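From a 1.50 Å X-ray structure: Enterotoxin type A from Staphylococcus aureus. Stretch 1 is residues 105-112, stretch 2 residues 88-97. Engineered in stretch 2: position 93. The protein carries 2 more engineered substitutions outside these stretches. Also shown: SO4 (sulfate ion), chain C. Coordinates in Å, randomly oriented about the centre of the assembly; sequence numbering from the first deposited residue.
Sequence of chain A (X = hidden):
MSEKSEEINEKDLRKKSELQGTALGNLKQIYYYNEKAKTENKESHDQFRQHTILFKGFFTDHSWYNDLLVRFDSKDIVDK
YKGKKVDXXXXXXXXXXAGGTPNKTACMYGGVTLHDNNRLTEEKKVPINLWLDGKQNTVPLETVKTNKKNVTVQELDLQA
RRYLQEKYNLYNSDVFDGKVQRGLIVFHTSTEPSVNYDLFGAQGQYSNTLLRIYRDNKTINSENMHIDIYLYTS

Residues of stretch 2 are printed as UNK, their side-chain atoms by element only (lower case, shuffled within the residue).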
# COMPACT_ATOMS: atom_id res chain seq x y z
N THR A 105 11.69 -10.56 -13.56
CA THR A 105 11.76 -10.18 -12.13
C THR A 105 10.60 -9.20 -11.92
O THR A 105 10.37 -8.31 -12.75
CB THR A 105 13.08 -9.52 -11.77
OG1 THR A 105 14.12 -10.53 -11.94
CG2 THR A 105 13.13 -9.05 -10.31
N ALA A 106 9.88 -9.32 -10.82
CA ALA A 106 8.83 -8.33 -10.51
C ALA A 106 9.25 -7.50 -9.32
O ALA A 106 9.99 -8.02 -8.47
CB ALA A 106 7.52 -9.04 -10.14
N CYS A 107 8.88 -6.23 -9.18
CA CYS A 107 9.35 -5.41 -8.09
C CYS A 107 8.19 -4.95 -7.18
O CYS A 107 7.07 -4.73 -7.62
CB CYS A 107 10.09 -4.17 -8.60
SG CYS A 107 11.66 -4.65 -9.46
N MET A 108 8.51 -4.89 -5.90
CA MET A 108 7.58 -4.34 -4.89
C MET A 108 8.32 -3.29 -4.10
O MET A 108 9.56 -3.41 -3.89
CB MET A 108 7.14 -5.49 -4.02
CG MET A 108 6.64 -5.25 -2.64
SD MET A 108 5.86 -6.80 -2.05
CE MET A 108 7.03 -7.29 -0.82
N TYR A 109 7.66 -2.24 -3.64
CA TYR A 109 8.23 -1.21 -2.83
C TYR A 109 7.94 -1.47 -1.34
O TYR A 109 6.75 -1.52 -0.98
CB TYR A 109 7.67 0.15 -3.20
CG TYR A 109 8.02 0.69 -4.56
CD1 TYR A 109 9.31 1.17 -4.80
CD2 TYR A 109 7.05 0.86 -5.52
CE1 TYR A 109 9.62 1.75 -6.03
CE2 TYR A 109 7.34 1.45 -6.74
CZ TYR A 109 8.63 1.86 -6.98
OH TYR A 109 8.91 2.51 -8.18
N GLY A 110 8.96 -1.77 -0.56
CA GLY A 110 8.68 -2.10 0.86
C GLY A 110 7.83 -3.33 1.01
O GLY A 110 7.95 -4.33 0.27
N GLY A 111 6.88 -3.31 1.97
CA GLY A 111 5.99 -4.43 2.19
C GLY A 111 6.53 -5.48 3.16
O GLY A 111 5.91 -6.56 3.22
N VAL A 112 7.66 -5.23 3.81
CA VAL A 112 8.29 -6.29 4.62
C VAL A 112 8.19 -6.01 6.11
O VAL A 112 8.41 -4.90 6.56
CB VAL A 112 9.79 -6.34 4.23
CG1 VAL A 112 10.51 -7.49 4.94
CG2 VAL A 112 9.90 -6.52 2.72
N UNK A 88 5.82 -10.86 4.06
CA UNK A 88 5.63 -9.92 2.96
C UNK A 88 4.13 -9.63 2.76
O UNK A 88 3.30 -10.50 2.84
c UNK A 88 6.15 -10.52 1.64
c UNK A 88 7.95 -11.65 0.35
c UNK A 88 7.63 -11.00 1.72
c UNK A 88 8.55 -9.86 1.98
N UNK A 89 3.86 -8.35 2.47
CA UNK A 89 2.50 -7.96 2.08
C UNK A 89 2.60 -6.67 1.25
O UNK A 89 2.86 -5.60 1.77
c UNK A 89 -1.69 -6.46 1.72
o UNK A 89 -3.92 -7.30 1.89
c UNK A 89 -0.35 -6.55 2.09
c UNK A 89 -2.16 -8.39 3.07
c UNK A 89 -2.59 -7.37 2.26
c UNK A 89 1.58 -7.71 3.29
c UNK A 89 0.11 -7.58 2.91
c UNK A 89 -0.82 -8.48 3.42
N UNK A 90 2.58 -6.84 -0.08
CA UNK A 90 2.74 -5.65 -0.93
C UNK A 90 2.34 -5.97 -2.37
O UNK A 90 2.25 -7.14 -2.74
N UNK A 91 2.14 -4.92 -3.15
CA UNK A 91 1.72 -5.12 -4.54
C UNK A 91 2.99 -5.11 -5.41
O UNK A 91 3.76 -4.16 -5.36
c UNK A 91 0.87 -3.89 -4.96
N UNK A 92 3.07 -6.11 -6.29
CA UNK A 92 4.28 -6.18 -7.15
C UNK A 92 3.91 -6.04 -8.61
O UNK A 92 2.80 -6.30 -9.03
c UNK A 92 3.48 -9.49 -6.33
c UNK A 92 3.29 -10.24 -8.98
o UNK A 92 1.86 -12.05 -8.35
c UNK A 92 4.98 -7.54 -6.91
c UNK A 92 4.19 -8.76 -7.30
c UNK A 92 2.62 -10.97 -8.01
c UNK A 92 4.06 -9.17 -8.62
c UNK A 92 2.72 -10.59 -6.68
N UNK A 93 4.93 -5.66 -9.40
CA UNK A 93 4.73 -5.63 -10.87
C UNK A 93 6.11 -5.39 -11.51
O UNK A 93 6.94 -4.72 -10.96
c UNK A 93 3.84 -4.43 -11.25
N UNK A 94 6.25 -5.90 -12.76
CA UNK A 94 7.47 -5.60 -13.50
C UNK A 94 7.62 -4.10 -13.75
O UNK A 94 8.70 -3.57 -13.81
N UNK A 95 6.45 -3.41 -13.91
CA UNK A 95 6.47 -1.99 -14.20
C UNK A 95 6.97 -1.16 -13.03
O UNK A 95 7.31 0.03 -13.23
c UNK A 95 3.94 -1.56 -13.87
c UNK A 95 1.75 -1.70 -12.19
o UNK A 95 0.66 -1.78 -11.35
c UNK A 95 5.15 -1.48 -14.77
c UNK A 95 2.94 -2.48 -14.09
c UNK A 95 2.72 -0.78 -11.95
c UNK A 95 1.82 -2.57 -13.27
c UNK A 95 3.82 -0.69 -12.79
N UNK A 96 7.24 -1.76 -11.88
CA UNK A 96 7.76 -1.07 -10.73
C UNK A 96 9.27 -1.15 -10.59
O UNK A 96 9.86 -0.57 -9.71
c UNK A 96 4.84 -1.48 -8.21
c UNK A 96 5.62 -1.07 -9.41
o UNK A 96 3.82 -0.79 -7.89
c UNK A 96 7.08 -1.54 -9.42
n UNK A 96 5.17 -2.55 -7.52
N UNK A 97 9.89 -1.86 -11.54
CA UNK A 97 11.33 -2.01 -11.53
C UNK A 97 12.06 -0.85 -12.20
O UNK A 97 11.52 -0.23 -13.13
s UNK A 97 10.99 -4.82 -11.47
c UNK A 97 11.72 -3.33 -12.22
S SO4 C . 4.90 -5.79 -16.53
O1 SO4 C . 3.72 -5.81 -17.40
O2 SO4 C . 5.41 -7.14 -16.15
O3 SO4 C . 4.53 -5.09 -15.19
O4 SO4 C . 5.99 -4.92 -17.10
O HOH W 1 4.78 -2.12 -3.67

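Position 88 carries four carbons, forked at the second, and one branch tip lies 3.7 Å from Val 112 CG2. This is Leu 88, whose CD2 also approaches Met 108 CE at 4.1 Å; a branched aliphatic chain suits this apolar pocket. Its CA makes a CA-H...O contact with Gly 111 O at 3.4 Å.

Position 89 has one carbon leading to a six-carbon ring that bears an oxygen: Tyr 89. Its CA-to-CB bond points away from stretch 1, so the link is made by the backbone, N donating to Gly 111 O at 2.8 Å.

Position 90 has no side-chain atoms, and its CA lies 3.5 Å from Met 108 SD. It is Gly 90; a CB here would sit 2.6 Å from Met 108 SD, a clash.

Position 91 bears a single carbon pointing away, hence Ala 91. Its O accepts a 2.8 Å hydrogen bond from water 1, which in turn accepts one from Tyr 109 N at 2.9 Å.

Position 92 again shows one carbon and a six-carbon ring with an oxygen. A ring carbon lies 3.8 Å from Ala 106 CB, and the residue's CB is 4.1 Å from Met 108 CB. Tyr 92 thus offers apolar surface at its base while the end of its side chain leads away.

Position 93 has one carbon, pointing away: Ala 93, an engineered substitution for the natural Tyr. Its backbone pairs with Cys 107 in both directions, N to Cys 107 O at 2.9 Å and O from Cys 107 N at 3.0 Å.

Position 94 lacks a side chain, and its CA lies 4.0 Å from Thr 105 O; it is Gly 94. A CB would point away from stretch 1 and clash with sulfate O2, 2.6 Å away.

Position 95 has one carbon and a six-carbon ring bearing oxygen, with no contact to stretch 1. Tyr 95 instead donates from N to sulfate O3 at 2.9 Å.

Position 96 has three carbons, the last carrying one oxygen and one nitrogen, and the nitrogen lies 2.9 Å from Cys 107 O: Gln 96. The amide NE2 has two protons to give, and it donates to Cys 107 O and, at 3.0 Å, to Ala 91 O.

Position 97 ends in a sulfur after one carbon, 2.1 Å from Cys 107 SG. Cys 97 therefore closes a disulfide, with chi3 of 107°.

The contact combines a covalent clamp at Cys 107 with a single antiparallel bridge beside it, reinforced by Gln 96. Farther along, Val 112 and Leu 88 form a second, non-hydrogen-bonded antiparallel pair, and Met 108 fills the space between the two bridges.

Stretch 2 (88-97) LYGAYAGYQC
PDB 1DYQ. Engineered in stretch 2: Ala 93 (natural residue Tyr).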